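Local structure of GTN Reductase (Agrobacterium tumefaciens, 5N6G) at residues D276-G280 with D281-D285; S288-A291 with A292-A296; S312-E315 with A316-G320. The protein probably works as an FMN-dependent ene-reductase of the Old Yellow Enzyme family, and binds 2-phenylacrylic acid in a pocket beside its flavin. One frame throughout, in Å; residues are numbered along the deposited sequence.

Interaction 1: D276-G280 with D281-D285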
ATOM      1  N   ASP A 276     -17.806  -4.502  -7.289  1.00 20.74           N
ATOM      2  CA  ASP A 276     -18.877  -5.141  -6.524  1.00 21.08           C
ATOM      3  C   ASP A 276     -18.539  -6.567  -6.092  1.00 23.11           C
ATOM      4  O   ASP A 276     -19.432  -7.316  -5.664  1.00 23.10           O
ATOM      5  CB  ASP A 276     -20.185  -5.129  -7.320  1.00 24.22           C
ATOM      6  CG  ASP A 276     -20.136  -6.000  -8.556  1.00 40.38           C
ATOM      7  OD1 ASP A 276     -19.089  -6.629  -8.816  1.00 37.16           O
ATOM      8  OD2 ASP A 276     -21.164  -6.065  -9.267  1.00 50.16           O
ATOM      9  N   PHE A 277     -17.270  -6.940  -6.167  1.00 21.02           N
ATOM     10  CA  PHE A 277     -16.837  -8.266  -5.759  1.00 19.26           C
ATOM     11  C   PHE A 277     -17.211  -8.550  -4.304  1.00 19.22           C
ATOM     12  O   PHE A 277     -17.185  -7.666  -3.436  1.00 18.92           O
ATOM     13  CB  PHE A 277     -15.324  -8.370  -5.955  1.00 20.59           C
ATOM     14  CG  PHE A 277     -14.775  -9.743  -5.741  1.00 19.87           C
ATOM     15  CD1 PHE A 277     -14.903 -10.713  -6.715  1.00 21.88           C
ATOM     16  CD2 PHE A 277     -14.121 -10.057  -4.560  1.00 17.86           C
ATOM     17  CE1 PHE A 277     -14.401 -11.975  -6.511  1.00 25.46           C
ATOM     18  CE2 PHE A 277     -13.620 -11.320  -4.356  1.00 18.69           C
ATOM     19  CZ  PHE A 277     -13.758 -12.270  -5.328  1.00 20.38           C
ATOM     20  N   LYS A 278     -17.557  -9.804  -4.038  1.00 19.01           N
ATOM     21  CA  LYS A 278     -17.659 -10.282  -2.673  1.00 20.54           C
ATOM     22  C   LYS A 278     -17.192 -11.724  -2.647  1.00 17.90           C
ATOM     23  O   LYS A 278     -17.234 -12.430  -3.650  1.00 21.47           O
ATOM     24  CB  LYS A 278     -19.076 -10.179  -2.119  1.00 24.93           C
ATOM     25  CG  LYS A 278     -20.085 -11.040  -2.830  1.00 25.45           C
ATOM     26  CD  LYS A 278     -21.468 -10.835  -2.228  1.00 27.53           C
ATOM     27  CE  LYS A 278     -22.517 -11.615  -2.952  1.00 31.95           C
ATOM     28  NZ  LYS A 278     -22.399 -13.060  -2.693  1.00 54.31           N
ATOM     29  N   GLN A 279     -16.783 -12.153  -1.471  1.00 19.19           N
ATOM     30  CA  GLN A 279     -16.393 -13.533  -1.235  1.00 18.89           C
ATOM     31  C   GLN A 279     -17.432 -14.304  -0.452  1.00 20.25           C
ATOM     32  O   GLN A 279     -17.725 -15.447  -0.788  1.00 27.74           O
ATOM     33  CB  GLN A 279     -15.068 -13.574  -0.471  1.00 22.31           C
ATOM     34  CG  GLN A 279     -13.928 -12.942  -1.198  1.00 22.63           C
ATOM     35  CD  GLN A 279     -12.588 -13.179  -0.501  1.00 19.65           C
ATOM     36  OE1 GLN A 279     -12.408 -12.824   0.644  1.00 21.21           O
ATOM     37  NE2 GLN A 279     -11.645 -13.787  -1.224  1.00 20.74           N
ATOM     38  N   GLY A 280     -17.962 -13.715   0.607  1.00 22.64           N
ATOM     39  CA  GLY A 280     -18.985 -14.354   1.399  1.00 25.77           C
ATOM     40  C   GLY A 280     -20.375 -14.120   0.838  1.00 19.78           C
ATOM     41  O   GLY A 280     -20.571 -13.707  -0.308  1.00 22.88           O
ATOM     42  N   ASP A 281     -21.360 -14.431   1.670  1.00 18.80           N
ATOM     43  CA  ASP A 281     -22.748 -14.364   1.255  1.00 18.78           C
ATOM     44  C   ASP A 281     -23.273 -12.938   1.138  1.00 20.27           C
ATOM     45  O   ASP A 281     -24.186 -12.697   0.341  1.00 26.00           O
ATOM     46  CB  ASP A 281     -23.605 -15.140   2.253  1.00 22.94           C
ATOM     47  CG  ASP A 281     -24.936 -15.521   1.691  1.00 24.23           C
ATOM     48  OD1 ASP A 281     -24.970 -15.969   0.528  1.00 21.59           O
ATOM     49  OD2 ASP A 281     -25.953 -15.417   2.417  1.00 24.27           O
ATOM     50  N   LYS A 282     -22.753 -11.991   1.950  1.00 23.00           N
ATOM     51  CA  LYS A 282     -23.318 -10.644   1.994  1.00 25.33           C
ATOM     52  C   LYS A 282     -22.443  -9.655   1.233  1.00 17.79           C
ATOM     53  O   LYS A 282     -21.220  -9.638   1.425  1.00 19.88           O
ATOM     54  CB  LYS A 282     -23.459 -10.179   3.443  1.00 24.36           C
ATOM     55  CG  LYS A 282     -24.493 -10.983   4.236  1.00 46.94           C
ATOM     56  CD  LYS A 282     -24.488 -10.600   5.711  1.00 63.11           C
ATOM     57  CE  LYS A 282     -25.485 -11.424   6.517  1.00 70.13           C
ATOM     58  NZ  LYS A 282     -25.446 -11.067   7.966  1.00 76.94           N
ATOM     59  N   PRO A 283     -23.012  -8.781   0.411  1.00 20.51           N
ATOM     60  CA  PRO A 283     -22.212  -7.698  -0.169  1.00 19.32           C
ATOM     61  C   PRO A 283     -21.702  -6.766   0.921  1.00 17.77           C
ATOM     62  O   PRO A 283     -22.395  -6.502   1.906  1.00 21.24           O
ATOM     63  CB  PRO A 283     -23.200  -6.981  -1.098  1.00 24.51           C
ATOM     64  CG  PRO A 283     -24.380  -7.881  -1.217  1.00 45.10           C
ATOM     65  CD  PRO A 283     -24.423  -8.709   0.012  1.00 27.54           C
ATOM     66  N   PHE A 284     -20.485  -6.267   0.735  1.00 16.12           N
ATOM     67  CA  PHE A 284     -19.881  -5.336   1.677  1.00 15.77           C
ATOM     68  C   PHE A 284     -20.505  -3.960   1.488  1.00 18.71           C
ATOM     69  O   PHE A 284     -20.711  -3.509   0.357  1.00 22.40           O
ATOM     70  CB  PHE A 284     -18.367  -5.261   1.463  1.00 15.47           C
ATOM     71  CG  PHE A 284     -17.623  -4.561   2.564  1.00 14.29           C
ATOM     72  CD1 PHE A 284     -17.268  -5.234   3.708  1.00 13.22           C
ATOM     73  CD2 PHE A 284     -17.248  -3.238   2.437  1.00 14.47           C
ATOM     74  CE1 PHE A 284     -16.586  -4.604   4.730  1.00 15.97           C
ATOM     75  CE2 PHE A 284     -16.548  -2.594   3.453  1.00 14.38           C
ATOM     76  CZ  PHE A 284     -16.210  -3.283   4.599  1.00 15.28           C
ATOM     77  N   ASP A 285     -20.797  -3.298   2.609  1.00 16.21           N
ATOM     78  CA  ASP A 285     -21.421  -1.974   2.628  1.00 16.68           C
ATOM     79  C   ASP A 285     -20.317  -0.958   2.936  1.00 18.82           C
ATOM     80  O   ASP A 285     -19.896  -0.810   4.086  1.00 17.57           O
ATOM     81  CB  ASP A 285     -22.548  -1.971   3.656  1.00 16.95           C
ATOM     82  CG  ASP A 285     -23.328  -0.676   3.682  1.00 22.42           C
ATOM     83  OD1 ASP A 285     -22.815   0.377   3.230  1.00 23.64           O
ATOM     84  OD2 ASP A 285     -24.462  -0.724   4.198  1.00 29.22           O
TER
HETATM   85  O   HOH W   1     -19.532  -6.528  -1.931  1.00 36.15           O
HETATM   86  O   HOH W   2     -19.027 -11.262   2.014  1.00 41.00           O
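Lys278 reaches across the mouth of a turn and lays its chain along the backbone of Asp281, Lys282 and Pro283. Its CB faces this second segment, and the carbonyl O of Lys282 is the nearest atom to it there. With chi1 at 64°, CG stands between the backbone N and the carbonyl carbon, and the chain sets off toward the Lys282-Pro283 peptide. The extended middle of the chain then passes over that peptide. Lys278 CD lies 3.7 Å from Pro283 N. On the proline ring, Pro283 CG is 4.3 Å from Lys278 CD. CE comes next to the carbonyl O of Asp281. A bend at chi4 (71°) turns the ammonium back toward its own segment. There Lys278 NZ donates to Gly280 O at 3.1 Å, in the plane of that carbonyl. Lys278 NZ also lies 3.5 Å from Asp281 O, a looser polar approach. The Asp281 carboxylate is not in contact with the ammonium: Asp281 OD1 stays 5.0 Å from Lys278 NZ. Any attraction between the two charges is probably modest at this distance.

The turn belongs to the long loop between strand 263-267 and helix 286-295 of the TIM barrel. Its far end is the N-cap of that helix, where Asp285 OD1 accepts a bond from Ser288 N. Elsewhere in the loop Gln279 points away from the turn, and its amide bonds to Ile240 O and Glu242 N.

No direct hydrogen bond joins the two arms of the turn. Two waters do so instead. One donates to Phe277 O and accepts from Phe284 N, at 2.8 Å from that N. The other donates to Lys282 O at 2.8 Å and takes a weak bond from Gly280 N.

Interaction 2: S288-A291 with A292-A296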
ATOM      1  N   SER A 288     -21.396   1.925   5.324  1.00 16.41           N
ATOM      2  CA  SER A 288     -21.423   1.511   6.725  1.00 17.63           C
ATOM      3  C   SER A 288     -20.013   1.479   7.296  1.00 16.93           C
ATOM      4  O   SER A 288     -19.769   1.862   8.452  1.00 16.16           O
ATOM      5  CB  SER A 288     -22.076   0.126   6.823  1.00 26.23           C
ATOM      6  OG  SER A 288     -21.930  -0.433   8.119  1.00 27.33           O
ATOM      7  N   PHE A 289     -19.076   1.014   6.480  1.00 16.98           N
ATOM      8  CA  PHE A 289     -17.663   0.962   6.836  1.00 13.73           C
ATOM      9  C   PHE A 289     -17.113   2.356   7.111  1.00 14.17           C
ATOM     10  O   PHE A 289     -16.481   2.597   8.153  1.00 14.12           O
ATOM     11  CB  PHE A 289     -16.939   0.257   5.681  1.00 15.17           C
ATOM     12  CG  PHE A 289     -15.456   0.147   5.800  1.00 13.63           C
ATOM     13  CD1 PHE A 289     -14.845  -0.468   6.890  1.00 14.56           C
ATOM     14  CD2 PHE A 289     -14.650   0.608   4.765  1.00 18.62           C
ATOM     15  CE1 PHE A 289     -13.469  -0.593   6.945  1.00 14.88           C
ATOM     16  CE2 PHE A 289     -13.284   0.491   4.820  1.00 21.21           C
ATOM     17  CZ  PHE A 289     -12.688  -0.109   5.906  1.00 14.79           C
ATOM     18  N   LYS A 290     -17.365   3.300   6.199  1.00 16.13           N
ATOM     19  CA  LYS A 290     -16.921   4.669   6.425  1.00 13.45           C
ATOM     20  C   LYS A 290     -17.598   5.272   7.643  1.00 13.06           C
ATOM     21  O   LYS A 290     -16.962   6.000   8.417  1.00 15.30           O
ATOM     22  CB  LYS A 290     -17.204   5.538   5.203  1.00 15.11           C
ATOM     23  CG  LYS A 290     -16.689   6.958   5.367  1.00 16.56           C
ATOM     24  CD  LYS A 290     -16.941   7.778   4.125  1.00 22.00           C
ATOM     25  CE  LYS A 290     -16.326   9.166   4.278  1.00 22.37           C
ATOM     26  NZ  LYS A 290     -16.824  10.113   3.254  1.00 22.78           N
ATOM     27  N   ALA A 291     -18.887   4.979   7.840  1.00 14.56           N
ATOM     28  CA  ALA A 291     -19.573   5.518   9.012  1.00 16.68           C
ATOM     29  C   ALA A 291     -18.997   4.969  10.305  1.00 16.83           C
ATOM     30  O   ALA A 291     -18.982   5.677  11.319  1.00 16.97           O
ATOM     31  CB  ALA A 291     -21.066   5.229   8.944  1.00 18.45           C
ATOM     32  N   ALA A 292     -18.503   3.720  10.295  1.00 14.60           N
ATOM     33  CA  ALA A 292     -17.901   3.166  11.510  1.00 13.68           C
ATOM     34  C   ALA A 292     -16.654   3.954  11.886  1.00 16.40           C
ATOM     35  O   ALA A 292     -16.372   4.170  13.068  1.00 17.34           O
ATOM     36  CB  ALA A 292     -17.563   1.698  11.298  1.00 14.53           C
ATOM     37  N   TYR A 293     -15.908   4.402  10.883  1.00 14.53           N
ATOM     38  CA  TYR A 293     -14.730   5.215  11.139  1.00 13.00           C
ATOM     39  C   TYR A 293     -15.136   6.594  11.647  1.00 13.32           C
ATOM     40  O   TYR A 293     -14.635   7.062  12.679  1.00 14.50           O
ATOM     41  CB  TYR A 293     -13.901   5.338   9.865  1.00 11.89           C
ATOM     42  CG  TYR A 293     -12.658   6.178  10.008  1.00 12.67           C
ATOM     43  CD1 TYR A 293     -11.603   5.777  10.839  1.00 14.33           C
ATOM     44  CD2 TYR A 293     -12.519   7.349   9.304  1.00 12.01           C
ATOM     45  CE1 TYR A 293     -10.469   6.535  10.955  1.00 14.58           C
ATOM     46  CE2 TYR A 293     -11.365   8.124   9.415  1.00 13.43           C
ATOM     47  CZ  TYR A 293     -10.349   7.707  10.241  1.00 12.92           C
ATOM     48  OH  TYR A 293      -9.216   8.487  10.365  1.00 15.10           O
ATOM     49  N   ARG A 294     -16.026   7.281  10.915  1.00 13.96           N
ATOM     50  CA  ARG A 294     -16.412   8.642  11.294  1.00 15.25           C
ATOM     51  C   ARG A 294     -17.091   8.673  12.655  1.00 17.37           C
ATOM     52  O   ARG A 294     -16.870   9.600  13.462  1.00 16.99           O
ATOM     53  CB  ARG A 294     -17.340   9.238  10.232  1.00 15.72           C
ATOM     54  CG  ARG A 294     -16.661   9.519   8.914  1.00 14.84           C
ATOM     55  CD  ARG A 294     -15.691  10.672   9.008  1.00 19.32           C
ATOM     56  NE  ARG A 294     -15.170  11.027   7.689  1.00 18.69           N
ATOM     57  CZ  ARG A 294     -13.885  11.129   7.372  1.00 18.66           C
ATOM     58  NH1 ARG A 294     -12.940  10.934   8.286  1.00 17.28           N
ATOM     59  NH2 ARG A 294     -13.538  11.453   6.133  1.00 21.49           N
ATOM     60  N   ASN A 295     -17.968   7.699  12.909  1.00 14.15           N
ATOM     61  CA  ASN A 295     -18.765   7.734  14.131  1.00 15.02           C
ATOM     62  C   ASN A 295     -17.906   7.473  15.361  1.00 16.20           C
ATOM     63  O   ASN A 295     -18.330   7.801  16.476  1.00 19.43           O
ATOM     64  CB  ASN A 295     -19.879   6.695  14.059  1.00 15.35           C
ATOM     65  CG  ASN A 295     -20.960   7.062  13.083  1.00 18.52           C
ATOM     66  OD1 ASN A 295     -21.041   8.196  12.613  1.00 21.73           O
ATOM     67  ND2 ASN A 295     -21.812   6.096  12.775  1.00 23.67           N
ATOM     68  N   ALA A 296     -16.738   6.858  15.180  1.00 17.33           N
ATOM     69  CA  ALA A 296     -15.779   6.661  16.268  1.00 18.20           C
ATOM     70  C   ALA A 296     -14.889   7.867  16.493  1.00 18.31           C
ATOM     71  O   ALA A 296     -14.007   7.814  17.370  1.00 18.37           O
ATOM     72  CB  ALA A 296     -14.891   5.458  15.991  1.00 16.11           C
TER
HETATM   73  O   HOH W   3     -15.467  12.489   4.197  1.00 23.14           O
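Ser288 O, Lys290 O and Ala291 O each receive a backbone N-H from four residues further on, so the chain runs on as one helix from the first segment into the second. Ala292 N to Ser288 O is 2.9 Å, and Asn295 N to Ala291 O is 2.8 Å. The straightest bond is Arg294 N to Lys290 O, with an angle of 172° at the hydrogen. Phe289 O is held less firmly. It accepts only weak bonds, from Tyr293 N and from Ala292 N.

The main side-chain meeting is between Lys290 and Arg294, one turn apart. Lys290 is fully extended, with CG anti to its backbone N (chi1 -177°). Arg294 is bent at chi2, and its CG rests 3.6 Å from Lys290 O. The two chains cross at a slant, with Lys290 CE 4.1 Å from Arg294 NE. Their charged ends stay apart, Lys290 NZ and Arg294 NH2 being 4.6 Å from each other. A water bridges them. It accepts from both groups and lies in the guanidinium plane at its edge, 2.9 Å from Arg294 NH2. Other acceptors probably ease the like charges: Lys290 NZ donates to Lys321 O, and Arg294 NH2 forms a salt bridge with Asp323. Arg294 NH1 bonds to Gly298 O and Gly300 O. The Asn295 amide lies back over Ala291 O, with Asn295 CG 3.0 Å from Ala291 O, and ND2 makes no hydrogen bond to it.

This helix is the connection of the beta-alpha-beta unit between strands 263-267 and 301-305. Tyr293 packs on Ile264, and its OH accepts a hydrogen bond from Gly300 N at the approach to the second strand. Phe289 packs on Val266 and on helix 245-256, while the stems of Lys290 and Arg294 lie against Trp302 of strand 301-305.

Interaction 3: S312-E315 with A316-G320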
ATOM      1  N   SER A 312     -16.519   9.476 -12.445  1.00 24.19           N
ATOM      2  CA  SER A 312     -16.865   8.900 -11.147  1.00 26.79           C
ATOM      3  C   SER A 312     -16.027   9.493 -10.023  1.00 21.36           C
ATOM      4  O   SER A 312     -16.522   9.648  -8.900  1.00 22.86           O
ATOM      5  CB  SER A 312     -16.716   7.375 -11.175  1.00 26.05           C
ATOM      6  OG  SER A 312     -15.401   6.995 -11.541  1.00 27.45           O
ATOM      7  N   ALA A 313     -14.773   9.853 -10.293  1.00 23.29           N
ATOM      8  CA  ALA A 313     -13.978  10.501  -9.257  1.00 20.23           C
ATOM      9  C   ALA A 313     -14.510  11.885  -8.933  1.00 21.17           C
ATOM     10  O   ALA A 313     -14.594  12.261  -7.760  1.00 23.25           O
ATOM     11  CB  ALA A 313     -12.515  10.583  -9.687  1.00 22.72           C
ATOM     12  N   ILE A 314     -14.867  12.666  -9.952  1.00 21.31           N
ATOM     13  CA  ILE A 314     -15.432  13.980  -9.699  1.00 20.84           C
ATOM     14  C   ILE A 314     -16.700  13.852  -8.866  1.00 24.19           C
ATOM     15  O   ILE A 314     -16.893  14.572  -7.879  1.00 25.61           O
ATOM     16  CB  ILE A 314     -15.695  14.705 -11.027  1.00 23.02           C
ATOM     17  CG1 ILE A 314     -14.352  15.057 -11.669  1.00 26.72           C
ATOM     18  CG2 ILE A 314     -16.538  15.955 -10.803  1.00 27.50           C
ATOM     19  CD1 ILE A 314     -14.477  15.616 -13.068  1.00 33.99           C
ATOM     20  N   GLU A 315     -17.567  12.913  -9.234  1.00 23.28           N
ATOM     21  CA  GLU A 315     -18.854  12.779  -8.546  1.00 28.74           C
ATOM     22  C   GLU A 315     -18.669  12.270  -7.116  1.00 24.52           C
ATOM     23  O   GLU A 315     -19.385  12.698  -6.199  1.00 27.14           O
ATOM     24  CB  GLU A 315     -19.781  11.848  -9.337  1.00 32.02           C
ATOM     25  CG  GLU A 315     -20.303  12.485 -10.618  1.00 46.94           C
ATOM     26  CD  GLU A 315     -21.158  11.548 -11.457  1.00 64.87           C
ATOM     27  OE1 GLU A 315     -21.455  10.424 -11.001  1.00 71.96           O
ATOM     28  OE2 GLU A 315     -21.532  11.941 -12.582  1.00 64.42           O
ATOM     29  N   ALA A 316     -17.711  11.372  -6.899  1.00 22.36           N
ATOM     30  CA  ALA A 316     -17.526  10.812  -5.562  1.00 17.55           C
ATOM     31  C   ALA A 316     -17.042  11.868  -4.580  1.00 23.29           C
ATOM     32  O   ALA A 316     -17.440  11.868  -3.408  1.00 22.30           O
ATOM     33  CB  ALA A 316     -16.551   9.634  -5.611  1.00 20.08           C
ATOM     34  N   VAL A 317     -16.188  12.783  -5.032  1.00 20.95           N
ATOM     35  CA  VAL A 317     -15.732  13.844  -4.139  1.00 23.45           C
ATOM     36  C   VAL A 317     -16.823  14.882  -3.937  1.00 22.09           C
ATOM     37  O   VAL A 317     -17.097  15.294  -2.806  1.00 24.15           O
ATOM     38  CB  VAL A 317     -14.429  14.470  -4.667  1.00 17.46           C
ATOM     39  CG1 VAL A 317     -14.009  15.644  -3.812  1.00 25.73           C
ATOM     40  CG2 VAL A 317     -13.319  13.415  -4.662  1.00 19.84           C
ATOM     41  N   GLU A 318     -17.470  15.329  -5.018  1.00 20.98           N
ATOM     42  CA  GLU A 318     -18.434  16.404  -4.851  1.00 20.18           C
ATOM     43  C   GLU A 318     -19.660  15.945  -4.065  1.00 23.55           C
ATOM     44  O   GLU A 318     -20.322  16.771  -3.424  1.00 27.91           O
ATOM     45  CB  GLU A 318     -18.837  16.967  -6.210  1.00 28.30           C
ATOM     46  CG  GLU A 318     -19.564  16.009  -7.108  1.00 59.10           C
ATOM     47  CD  GLU A 318     -19.967  16.649  -8.436  1.00 73.45           C
ATOM     48  OE1 GLU A 318     -19.530  17.791  -8.708  1.00 55.55           O
ATOM     49  OE2 GLU A 318     -20.724  16.009  -9.203  1.00 72.98           O
ATOM     50  N   SER A 319     -19.980  14.649  -4.094  1.00 23.99           N
ATOM     51  CA  SER A 319     -21.115  14.144  -3.328  1.00 25.70           C
ATOM     52  C   SER A 319     -20.775  13.934  -1.859  1.00 23.23           C
ATOM     53  O   SER A 319     -21.683  13.703  -1.046  1.00 24.40           O
ATOM     54  CB  SER A 319     -21.601  12.825  -3.917  1.00 22.22           C
ATOM     55  OG  SER A 319     -20.664  11.796  -3.667  1.00 25.79           O
ATOM     56  N   GLY A 320     -19.501  14.000  -1.511  1.00 21.63           N
ATOM     57  CA  GLY A 320     -19.073  13.704  -0.161  1.00 23.49           C
ATOM     58  C   GLY A 320     -18.878  12.240   0.164  1.00 23.28           C
ATOM     59  O   GLY A 320     -18.593  11.922   1.322  1.00 21.29           O
TER
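The last turn of helix 310-318, where Glu315 meets Glu318 and Ser319, runs into a Schellman motif. Gly320 leaves the helical angles with a positive phi of 83°, and its N bonds back to Val317 O. Glu315 O is gripped twice by Ser319. Ser319 N donates to Glu315 O at 2.9 Å and Ser319 OG to the same Glu315 O at 3.0 Å, from opposite faces of the carbonyl plane. Chi1 of 71° turns OG back toward that oxygen.

Glu318 N bonds to Ile314 O at 3.0 Å. The Glu318 side chain starts over the same turn, with Glu318 CG 3.1 Å from Ile314 O and 3.4 Å from Glu315 O. Its carboxylate then passes between two neighbours. Glu318 OE1 approaches Ile314 CG2, and Glu318 OE2 lies 3.8 Å from Glu315 CG.

The helix connects strand 301-305 to strand 324-327 in a beta-alpha-beta unit of the barrel. Ala313 packs inward on Val325 and Phe327, and Val317 on Val322.

On the outer side the Glu315 and Glu318 chains run side by side in the same direction. Their carboxylate planes are only 3° apart, but Glu315 OE2 and Glu318 OE2 are separated by 5.3 Å. Glu315 OE2 takes a hydrogen bond from Gln311 NE2, which may ease any repulsion between the two acids.

Interaction 1 is a surface contact in a loop; interactions 2 and 3 are partly buried, on successive helices of the layer around the barrel. Those two helices flank strand 301-305 in the chain, one leading into it and one following it. Loop 276-285 leads into the helix of interaction 2, and they touch where Phe284 CE2 packs 3.6 Å from Phe289 CB. Interactions 2 and 3 meet where Lys290 NZ lies 3.2 Å from Gly320 O. The chemistry differs. Waters and a lysine chain span the loop, basic groups share a water in interaction 2, and paired acids line the exposed side in interaction 3.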